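Local coordinates for glucanase (Clostridium thermocellum, PDB 5GXX), which probably hydrolyses internal beta-1,4-glucosidic bonds of cellulose as a cellulosomal family 9 endoglucanase with an added cellulose-binding domain, at residues A[32-37]-A[363-368]; A[128-133]-A[536-541]. The protein carries 1 engineered substitution. All blocks are in the same frame, centred on the assembly; numbering follows the deposited sequence.

From the N terminus the chain passes 32-37, 128-133, 363-368 and 536-541 in turn, so the two contacts cross: 128-133 lies inside the loop closed by interaction 1, and 363-368 inside the loop closed by interaction 2. Interaction 1 brings the loop after helix 7-20 back against the short helix 364-367, within the glycosyl hydrolase family 9 part of the chain. Interaction 2 joins helix 128-131 to the turn between strands 527-534 and 549-557, tying the catalytic part to the beta-rich C-terminal part. The centres of interactions 1 and 2 lie about 16 Å apart; A125 and E126, just ahead of 128-133, bond to T365 and R35 of interaction 1.

Interaction 1 (A[32-37]-A[363-368]); sequences VEWRGD and HRTAHG
The indole of W34 meets the short helix with its benzene end: the CG2 methyl of T365 lies at the ring edge, close to its plane, 3.8 Å from W34 CZ3, while A366 CB is 3.9 Å from W34 CH2. One face of the same indole is backed by V32 CG1, which sits 3.3 Å above the plane toward the rim. With CG between the backbone N and the carbonyl carbon (chi1 48°), the indole is directed at the helix. On the other segment, the H363 imidazole is met in its plane by A366 N, 3.0 Å from H363 ND1, an N-cap bond that starts helix 364-367; H363 NE2 is hydrogen-bonded to Q21 OE1.

The T365 methyl is shared. With CG2 placed anti to the backbone N, it also packs 3.6 Å from R35 CD, the two side chains crossing at about a right angle, while T365 OG1 is hydrogen-bonded to A125 N. The arginine chain, bent at chi2 and chi3, meets the methyl mainly through CD, with NE a little farther off. Its guanidinium is engaged elsewhere, NE in a salt bridge to E126 and NH1 in a hydrogen bond to Q22 O.

The contact is buried and mainly apolar. Helix 7-20 borders it, with C20 against V32 and W34, while E33 forms a salt bridge to R443, in the connection between helix 412-429 and strand 447-456.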
# COMPACT_ATOMS: atom_id res chain seq x y z
N VAL A 32 -21.01 -5.10 -35.06
CA VAL A 32 -19.71 -4.97 -34.41
C VAL A 32 -19.54 -6.04 -33.34
O VAL A 32 -20.15 -5.96 -32.28
CB VAL A 32 -19.53 -3.57 -33.81
CG1 VAL A 32 -18.07 -3.36 -33.41
CG2 VAL A 32 -19.94 -2.47 -34.81
N GLU A 33 -18.70 -7.04 -33.61
CA GLU A 33 -18.61 -8.24 -32.77
C GLU A 33 -18.05 -7.91 -31.40
O GLU A 33 -18.35 -8.62 -30.43
CB GLU A 33 -17.74 -9.32 -33.44
CG GLU A 33 -16.30 -8.92 -33.63
CD GLU A 33 -15.48 -10.06 -34.21
OE1 GLU A 33 -15.57 -11.18 -33.67
OE2 GLU A 33 -14.75 -9.84 -35.20
N TRP A 34 -17.26 -6.84 -31.33
CA TRP A 34 -16.66 -6.41 -30.06
C TRP A 34 -17.46 -5.34 -29.33
O TRP A 34 -16.93 -4.70 -28.41
CB TRP A 34 -15.23 -5.92 -30.30
CG TRP A 34 -15.06 -4.96 -31.45
CD1 TRP A 34 -14.87 -5.27 -32.77
CD2 TRP A 34 -15.05 -3.52 -31.37
NE1 TRP A 34 -14.73 -4.12 -33.51
CE2 TRP A 34 -14.82 -3.03 -32.68
CE3 TRP A 34 -15.17 -2.60 -30.32
CZ2 TRP A 34 -14.73 -1.67 -32.97
CZ3 TRP A 34 -15.08 -1.23 -30.61
CH2 TRP A 34 -14.87 -0.79 -31.93
N ARG A 35 -18.71 -5.11 -29.72
CA ARG A 35 -19.58 -4.21 -28.96
C ARG A 35 -20.80 -4.98 -28.46
O ARG A 35 -21.43 -5.72 -29.21
CB ARG A 35 -20.05 -3.01 -29.79
CG ARG A 35 -19.01 -1.92 -30.10
CD ARG A 35 -18.36 -1.28 -28.86
NE ARG A 35 -19.36 -1.17 -27.79
CZ ARG A 35 -20.38 -0.32 -27.83
NH1 ARG A 35 -20.48 0.60 -28.80
NH2 ARG A 35 -21.32 -0.36 -26.88
N GLY A 36 -21.13 -4.78 -27.18
CA GLY A 36 -22.37 -5.29 -26.60
C GLY A 36 -23.12 -4.13 -25.97
O GLY A 36 -22.62 -3.00 -25.99
N ASP A 37 -24.27 -4.41 -25.35
CA ASP A 37 -25.02 -3.42 -24.57
C ASP A 37 -24.08 -2.81 -23.53
O ASP A 37 -23.29 -3.50 -22.88
CB ASP A 37 -26.22 -4.05 -23.86
CG ASP A 37 -27.33 -4.44 -24.80
OD1 ASP A 37 -27.34 -4.02 -25.98
OD2 ASP A 37 -28.23 -5.20 -24.37
N HIS A 363 -9.11 5.65 -29.01
CA HIS A 363 -10.47 5.11 -28.85
C HIS A 363 -10.40 3.95 -27.88
O HIS A 363 -9.75 2.92 -28.13
CB HIS A 363 -11.03 4.67 -30.22
CG HIS A 363 -12.49 4.35 -30.20
ND1 HIS A 363 -12.98 3.18 -29.66
CD2 HIS A 363 -13.56 5.04 -30.66
CE1 HIS A 363 -14.29 3.17 -29.78
NE2 HIS A 363 -14.67 4.28 -30.39
N ARG A 364 -11.06 4.12 -26.74
CA ARG A 364 -10.94 3.18 -25.62
C ARG A 364 -11.44 1.78 -25.92
O ARG A 364 -10.76 0.78 -25.67
CB ARG A 364 -11.73 3.75 -24.44
CG ARG A 364 -10.97 4.84 -23.70
CD ARG A 364 -11.93 5.68 -22.88
NE ARG A 364 -11.32 6.82 -22.18
CZ ARG A 364 -11.09 8.00 -22.73
NH1 ARG A 364 -11.39 8.23 -24.01
NH2 ARG A 364 -10.52 8.97 -22.02
N THR A 365 -12.64 1.71 -26.49
CA THR A 365 -13.26 0.41 -26.66
C THR A 365 -12.65 -0.34 -27.84
O THR A 365 -12.52 -1.57 -27.76
CB THR A 365 -14.79 0.53 -26.73
OG1 THR A 365 -15.25 1.12 -25.51
CG2 THR A 365 -15.45 -0.84 -26.85
N ALA A 366 -12.18 0.38 -28.85
CA ALA A 366 -11.48 -0.31 -29.94
C ALA A 366 -10.12 -0.85 -29.50
O ALA A 366 -9.63 -1.86 -30.01
CB ALA A 366 -11.31 0.60 -31.15
N HIS A 367 -9.50 -0.17 -28.53
CA HIS A 367 -8.22 -0.57 -27.98
C HIS A 367 -8.33 -1.89 -27.22
O HIS A 367 -7.57 -2.83 -27.51
CB HIS A 367 -7.69 0.56 -27.09
CG HIS A 367 -6.39 0.26 -26.41
ND1 HIS A 367 -6.07 0.76 -25.17
CD2 HIS A 367 -5.34 -0.50 -26.80
CE1 HIS A 367 -4.87 0.33 -24.82
NE2 HIS A 367 -4.41 -0.44 -25.79
N GLY A 368 -9.24 -1.94 -26.26
CA GLY A 368 -9.47 -3.16 -25.49
C GLY A 368 -8.46 -3.41 -24.39
O GLY A 368 -7.93 -4.51 -24.28

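Interaction 2 (A[128-133]-A[536-541]); sequences IEKEMT and DGTNIC
K130 reaches across to T538 and C541, its ammonium group making the polar contact and its methylenes packing alongside. Its NZ donates to T538 OG1 at 3.0 Å, and that hydroxyl in turn donates to D536 OD1 at 2.7 Å, so a chain of two hydrogen bonds links the lysine to the carboxylate. D536 OD1 is met by the hydroxyl on its syn side, 27° out of the carboxylate plane, and also accepts from T538 N at 3.2 Å, which meets it from farther above the plane, on the same face as the hydroxyl. The second bond makes an Asx turn, so D536 fixes both the T538 hydroxyl and the start of the 3-10 segment 537-539.

A longer-range attraction may add to this: K130 NZ and D536 OD2, of opposite charge, are 4.7 Å apart.

Van der Waals contact comes from the lysine's methylenes. K130 CB lies 3.9 Å from C541 SG, and K130 CE approaches T538 O to 3.4 Å. Successive bends of about -65° at chi1, chi2 and chi3 curl the chain, which passes the sulfur before NZ arrives at the threonine, crossing the T538 side chain at about a right angle.

The weakly bonded helix 128-131 thus faces the turn between strands 527-534 and 549-557. E129 anchors the helix to N41; beyond the turn, C541 pairs by backbone with Q547 and touches L477.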
# COMPACT_ATOMS: atom_id res chain seq x y z
N ILE A 128 -17.82 0.11 -17.96
CA ILE A 128 -17.63 1.42 -17.29
C ILE A 128 -18.47 1.60 -16.02
O ILE A 128 -18.07 2.35 -15.11
CB ILE A 128 -17.82 2.62 -18.26
CG1 ILE A 128 -17.21 3.90 -17.66
CG2 ILE A 128 -19.28 2.82 -18.60
CD1 ILE A 128 -17.09 5.05 -18.66
N GLU A 129 -19.62 0.94 -15.93
CA GLU A 129 -20.47 1.07 -14.74
C GLU A 129 -19.86 0.42 -13.49
O GLU A 129 -20.28 0.74 -12.38
CB GLU A 129 -21.88 0.54 -15.01
CG GLU A 129 -22.60 1.37 -16.07
CD GLU A 129 -23.97 0.82 -16.43
OE1 GLU A 129 -24.20 -0.40 -16.29
OE2 GLU A 129 -24.81 1.61 -16.90
N LYS A 130 -18.88 -0.46 -13.67
CA LYS A 130 -18.13 -0.99 -12.54
C LYS A 130 -17.14 0.03 -12.00
O LYS A 130 -16.77 -0.04 -10.82
CB LYS A 130 -17.39 -2.28 -12.92
CG LYS A 130 -18.29 -3.47 -13.29
CD LYS A 130 -19.19 -3.96 -12.15
CE LYS A 130 -18.43 -4.56 -10.99
NZ LYS A 130 -19.33 -5.46 -10.19
N GLU A 131 -16.72 0.97 -12.84
CA GLU A 131 -15.77 2.03 -12.47
C GLU A 131 -16.44 3.27 -11.87
O GLU A 131 -15.93 3.84 -10.89
CB GLU A 131 -14.92 2.42 -13.68
CG GLU A 131 -14.01 3.64 -13.47
CD GLU A 131 -12.91 3.40 -12.44
OE1 GLU A 131 -12.61 2.24 -12.12
OE2 GLU A 131 -12.31 4.39 -11.97
N MET A 132 -17.55 3.72 -12.45
CA MET A 132 -18.19 4.97 -12.05
C MET A 132 -19.69 4.97 -12.32
O MET A 132 -20.20 4.15 -13.09
CB MET A 132 -17.53 6.15 -12.75
CG MET A 132 -17.91 6.27 -14.24
SD MET A 132 -16.91 7.45 -15.17
CE MET A 132 -15.35 6.60 -15.35
N THR A 133 -20.38 5.93 -11.70
CA THR A 133 -21.81 6.15 -11.86
C THR A 133 -22.03 7.45 -12.65
O THR A 133 -21.51 8.51 -12.30
CB THR A 133 -22.53 6.20 -10.49
OG1 THR A 133 -22.28 4.96 -9.81
CG2 THR A 133 -24.04 6.34 -10.65
N ASP A 536 -19.37 -13.33 -6.51
CA ASP A 536 -19.70 -12.27 -7.45
C ASP A 536 -18.54 -12.00 -8.39
O ASP A 536 -17.80 -11.03 -8.25
CB ASP A 536 -20.15 -10.99 -6.74
CG ASP A 536 -20.62 -9.91 -7.71
OD1 ASP A 536 -20.70 -10.17 -8.94
OD2 ASP A 536 -20.87 -8.78 -7.25
N GLY A 537 -18.41 -12.88 -9.38
CA GLY A 537 -17.33 -12.75 -10.32
C GLY A 537 -17.36 -11.47 -11.15
O GLY A 537 -16.38 -11.20 -11.82
N THR A 538 -18.45 -10.70 -11.13
CA THR A 538 -18.45 -9.47 -11.93
C THR A 538 -17.43 -8.46 -11.40
O THR A 538 -17.06 -7.51 -12.10
CB THR A 538 -19.82 -8.78 -12.02
OG1 THR A 538 -20.18 -8.26 -10.73
CG2 THR A 538 -20.90 -9.74 -12.53
N ASN A 539 -16.99 -8.68 -10.16
CA ASN A 539 -15.97 -7.82 -9.57
C ASN A 539 -14.59 -8.08 -10.15
O ASN A 539 -13.66 -7.32 -9.87
CB ASN A 539 -15.92 -8.03 -8.06
CG ASN A 539 -17.10 -7.40 -7.36
OD1 ASN A 539 -17.60 -7.92 -6.36
ND2 ASN A 539 -17.57 -6.29 -7.90
N ILE A 540 -14.46 -9.16 -10.91
CA ILE A 540 -13.27 -9.38 -11.70
C ILE A 540 -13.62 -8.80 -13.07
O ILE A 540 -14.43 -9.37 -13.80
CB ILE A 540 -12.89 -10.89 -11.80
CG1 ILE A 540 -12.83 -11.53 -10.41
CG2 ILE A 540 -11.55 -11.04 -12.55
CD1 ILE A 540 -12.65 -13.04 -10.48
N CYS A 541 -13.04 -7.65 -13.39
CA CYS A 541 -13.43 -6.94 -14.61
C CYS A 541 -12.28 -6.07 -15.12
O CYS A 541 -11.43 -5.62 -14.34
CB CYS A 541 -14.66 -6.07 -14.35
SG CYS A 541 -14.56 -5.00 -12.91